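PDB 2DC4: CYTH domain-containing protein, which is of unknown function, but belongs to the CYTH family, whose members typically act on triphosphate-containing substrates with the help of divalent metal ions. Local coordinates for residues E4-V9 / D153-L158. Residues are numbered along the deposited sequence; the frame is centred on the assembly and turned at random.
Sequences EVKFRV and DVEPKL
The Phe7 ring takes Asp153 CB at its edge, in the ring plane, 3.9 Å from CD2, while Val154 CG2 approaches CE2 obliquely at 3.7 Å; Trp141 of helix 133-146 adds an edge-to-face contact. The same Val154 methyl meets Val5 CG1, the two valines crossing at about a right angle. Near Arg8 the Glu155 carboxylate stands almost perpendicular to the guanidinium (83°), its OE1 in a salt bridge with NH1 modelled improbably short at 2.4 Å, so of doubtful geometry; OE2 accepts the N-H of Lys157 through the anti lone pair. Segment 153-158, running to helix 159-162, is joined by a single beta bridge to strand 2-8 of the antiparallel barrel characteristic of CYTH proteins. Two backbone bonds make the bridge: Glu155 N to Lys6 O and Arg8 N to Asp153 O, both 2.9 Å. A water links Lys6 N with Glu155 O. The Lys6 chain passes Glu155 O; its bend at chi3 (-60°) turns CE toward Lys157 O, and extended chi4 (179°) sets NZ in that carbonyl's plane, on a lone pair 2.9 Å away; Tyr159 offers a cation-pi contact. An alanine at Lys6 would probably leave Lys157 O without its ammonium donor and the Tyr159 ring without its cation.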
ATOM      1  N   GLU A   4     -22.093   7.624  -8.531  1.00 23.71           N
ATOM      2  CA  GLU A   4     -21.678   8.635  -9.483  1.00 25.52           C
ATOM      3  C   GLU A   4     -22.118   8.353 -10.910  1.00 23.43           C
ATOM      4  O   GLU A   4     -22.268   7.202 -11.312  1.00 26.14           O
ATOM      5  CB  GLU A   4     -20.158   8.776  -9.445  1.00 29.53           C
ATOM      6  CG  GLU A   4     -19.416   7.458  -9.572  1.00 35.51           C
ATOM      7  CD  GLU A   4     -17.915   7.645  -9.675  1.00 39.47           C
ATOM      8  OE1 GLU A   4     -17.355   8.415  -8.868  1.00 43.49           O
ATOM      9  OE2 GLU A   4     -17.295   7.014 -10.558  1.00 42.02           O
ATOM     10  N   VAL A   5     -22.336   9.424 -11.663  1.00 21.06           N
ATOM     11  CA  VAL A   5     -22.722   9.317 -13.061  1.00 19.39           C
ATOM     12  C   VAL A   5     -21.699  10.121 -13.853  1.00 18.75           C
ATOM     13  O   VAL A   5     -21.341  11.236 -13.472  1.00 17.32           O
ATOM     14  CB  VAL A   5     -24.127   9.889 -13.310  1.00 19.85           C
ATOM     15  CG1 VAL A   5     -24.510   9.705 -14.771  1.00 19.62           C
ATOM     16  CG2 VAL A   5     -25.130   9.181 -12.407  1.00 20.18           C
ATOM     17  N   LYS A   6     -21.232   9.542 -14.951  1.00 16.92           N
ATOM     18  CA  LYS A   6     -20.231  10.172 -15.803  1.00 18.46           C
ATOM     19  C   LYS A   6     -20.886  10.702 -17.071  1.00 18.27           C
ATOM     20  O   LYS A   6     -21.759  10.046 -17.640  1.00 18.75           O
ATOM     21  CB  LYS A   6     -19.155   9.147 -16.175  1.00 18.92           C
ATOM     22  CG  LYS A   6     -17.993   9.712 -16.988  1.00 21.99           C
ATOM     23  CD  LYS A   6     -17.031   8.608 -17.427  1.00 23.44           C
ATOM     24  CE  LYS A   6     -16.445   7.867 -16.238  1.00 28.64           C
ATOM     25  NZ  LYS A   6     -15.518   6.783 -16.676  1.00 33.05           N
ATOM     26  N   PHE A   7     -20.455  11.880 -17.509  1.00 16.81           N
ATOM     27  CA  PHE A   7     -20.992  12.502 -18.719  1.00 18.31           C
ATOM     28  C   PHE A   7     -19.888  12.932 -19.675  1.00 19.14           C
ATOM     29  O   PHE A   7     -18.838  13.419 -19.252  1.00 17.15           O
ATOM     30  CB  PHE A   7     -21.825  13.745 -18.375  1.00 16.32           C
ATOM     31  CG  PHE A   7     -22.980  13.476 -17.453  1.00 18.82           C
ATOM     32  CD1 PHE A   7     -22.788  13.399 -16.077  1.00 18.42           C
ATOM     33  CD2 PHE A   7     -24.264  13.311 -17.960  1.00 17.48           C
ATOM     34  CE1 PHE A   7     -23.858  13.164 -15.216  1.00 19.28           C
ATOM     35  CE2 PHE A   7     -25.344  13.077 -17.108  1.00 17.56           C
ATOM     36  CZ  PHE A   7     -25.141  13.003 -15.733  1.00 18.80           C
ATOM     37  N   ARG A   8     -20.131  12.760 -20.972  1.00 19.75           N
ATOM     38  CA  ARG A   8     -19.164  13.190 -21.976  1.00 22.94           C
ATOM     39  C   ARG A   8     -19.542  14.657 -22.148  1.00 22.01           C
ATOM     40  O   ARG A   8     -20.708  14.977 -22.392  1.00 25.44           O
ATOM     41  CB  ARG A   8     -19.367  12.408 -23.278  1.00 24.93           C
ATOM     42  CG  ARG A   8     -18.090  12.095 -24.031  1.00 29.41           C
ATOM     43  CD  ARG A   8     -18.285  10.870 -24.922  1.00 31.34           C
ATOM     44  NE  ARG A   8     -17.017  10.202 -25.189  1.00 33.77           N
ATOM     45  CZ  ARG A   8     -16.874   8.885 -25.265  1.00 34.05           C
ATOM     46  NH1 ARG A   8     -17.920   8.095 -25.098  1.00 39.16           N
ATOM     47  NH2 ARG A   8     -15.685   8.354 -25.487  1.00 36.97           N
ATOM     48  N   VAL A   9     -18.575  15.555 -22.012  1.00 19.83           N
ATOM     49  CA  VAL A   9     -18.887  16.975 -22.084  1.00 19.65           C
ATOM     50  C   VAL A   9     -17.885  17.835 -22.833  1.00 21.99           C
ATOM     51  O   VAL A   9     -16.807  17.377 -23.209  1.00 23.81           O
ATOM     52  CB  VAL A   9     -18.958  17.582 -20.674  1.00 20.74           C
ATOM     53  CG1 VAL A   9     -19.959  16.836 -19.820  1.00 19.47           C
ATOM     54  CG2 VAL A   9     -17.566  17.541 -20.041  1.00 20.32           C
ATOM     55  N   ASP A 153     -26.142  12.022 -22.745  1.00 20.36           N
ATOM     56  CA  ASP A 153     -24.790  12.506 -22.472  1.00 19.91           C
ATOM     57  C   ASP A 153     -23.999  11.563 -21.580  1.00 18.73           C
ATOM     58  O   ASP A 153     -22.786  11.719 -21.423  1.00 19.90           O
ATOM     59  CB  ASP A 153     -24.848  13.874 -21.785  1.00 20.58           C
ATOM     60  CG  ASP A 153     -25.485  14.940 -22.653  1.00 21.74           C
ATOM     61  OD1 ASP A 153     -26.316  15.711 -22.134  1.00 21.87           O
ATOM     62  OD2 ASP A 153     -25.141  15.014 -23.853  1.00 24.45           O
ATOM     63  N   VAL A 154     -24.683  10.594 -20.993  1.00 17.82           N
ATOM     64  CA  VAL A 154     -24.027   9.658 -20.085  1.00 18.68           C
ATOM     65  C   VAL A 154     -23.033   8.727 -20.769  1.00 21.06           C
ATOM     66  O   VAL A 154     -23.258   8.271 -21.894  1.00 21.55           O
ATOM     67  CB  VAL A 154     -25.073   8.809 -19.326  1.00 18.82           C
ATOM     68  CG1 VAL A 154     -24.380   7.748 -18.476  1.00 19.79           C
ATOM     69  CG2 VAL A 154     -25.928   9.706 -18.445  1.00 18.51           C
ATOM     70  N   GLU A 155     -21.921   8.469 -20.081  1.00 21.51           N
ATOM     71  CA  GLU A 155     -20.892   7.557 -20.566  1.00 23.35           C
ATOM     72  C   GLU A 155     -20.728   6.478 -19.497  1.00 24.58           C
ATOM     73  O   GLU A 155     -20.194   6.734 -18.418  1.00 24.45           O
ATOM     74  CB  GLU A 155     -19.561   8.285 -20.778  1.00 25.25           C
ATOM     75  CG  GLU A 155     -18.431   7.349 -21.200  1.00 27.92           C
ATOM     76  CD  GLU A 155     -18.848   6.406 -22.320  1.00 30.24           C
ATOM     77  OE1 GLU A 155     -19.155   6.890 -23.427  1.00 34.15           O
ATOM     78  OE2 GLU A 155     -18.879   5.180 -22.097  1.00 30.64           O
ATOM     79  N   PRO A 156     -21.197   5.256 -19.783  1.00 24.81           N
ATOM     80  CA  PRO A 156     -21.108   4.140 -18.836  1.00 26.08           C
ATOM     81  C   PRO A 156     -19.707   3.557 -18.656  1.00 25.59           C
ATOM     82  O   PRO A 156     -19.347   3.111 -17.567  1.00 26.85           O
ATOM     83  CB  PRO A 156     -22.069   3.101 -19.424  1.00 27.69           C
ATOM     84  CG  PRO A 156     -22.914   3.876 -20.408  1.00 29.34           C
ATOM     85  CD  PRO A 156     -21.944   4.855 -20.983  1.00 27.77           C
ATOM     86  N   LYS A 157     -18.918   3.560 -19.724  1.00 24.48           N
ATOM     87  CA  LYS A 157     -17.580   2.986 -19.671  1.00 23.81           C
ATOM     88  C   LYS A 157     -16.638   3.612 -18.650  1.00 22.22           C
ATOM     89  O   LYS A 157     -16.689   4.811 -18.382  1.00 21.30           O
ATOM     90  CB  LYS A 157     -16.929   3.045 -21.053  1.00 24.52           C
ATOM     91  CG  LYS A 157     -17.590   2.155 -22.098  1.00 27.81           C
ATOM     92  CD  LYS A 157     -16.829   2.214 -23.417  1.00 29.07           C
ATOM     93  CE  LYS A 157     -17.369   1.207 -24.419  1.00 30.99           C
ATOM     94  NZ  LYS A 157     -16.578   1.208 -25.684  1.00 33.10           N
ATOM     95  N   LEU A 158     -15.774   2.774 -18.086  1.00 21.33           N
ATOM     96  CA  LEU A 158     -14.786   3.223 -17.112  1.00 21.19           C
ATOM     97  C   LEU A 158     -13.642   3.876 -17.879  1.00 20.61           C
ATOM     98  O   LEU A 158     -13.442   3.596 -19.056  1.00 20.90           O
ATOM     99  CB  LEU A 158     -14.255   2.024 -16.326  1.00 22.59           C
ATOM    100  CG  LEU A 158     -15.318   1.146 -15.667  1.00 23.61           C
ATOM    101  CD1 LEU A 158     -14.663  -0.096 -15.072  1.00 29.11           C
ATOM    102  CD2 LEU A 158     -16.046   1.946 -14.596  1.00 27.80           C
TER
HETATM  103  O   HOH W   1     -21.795   6.873 -15.934  1.00 21.52           O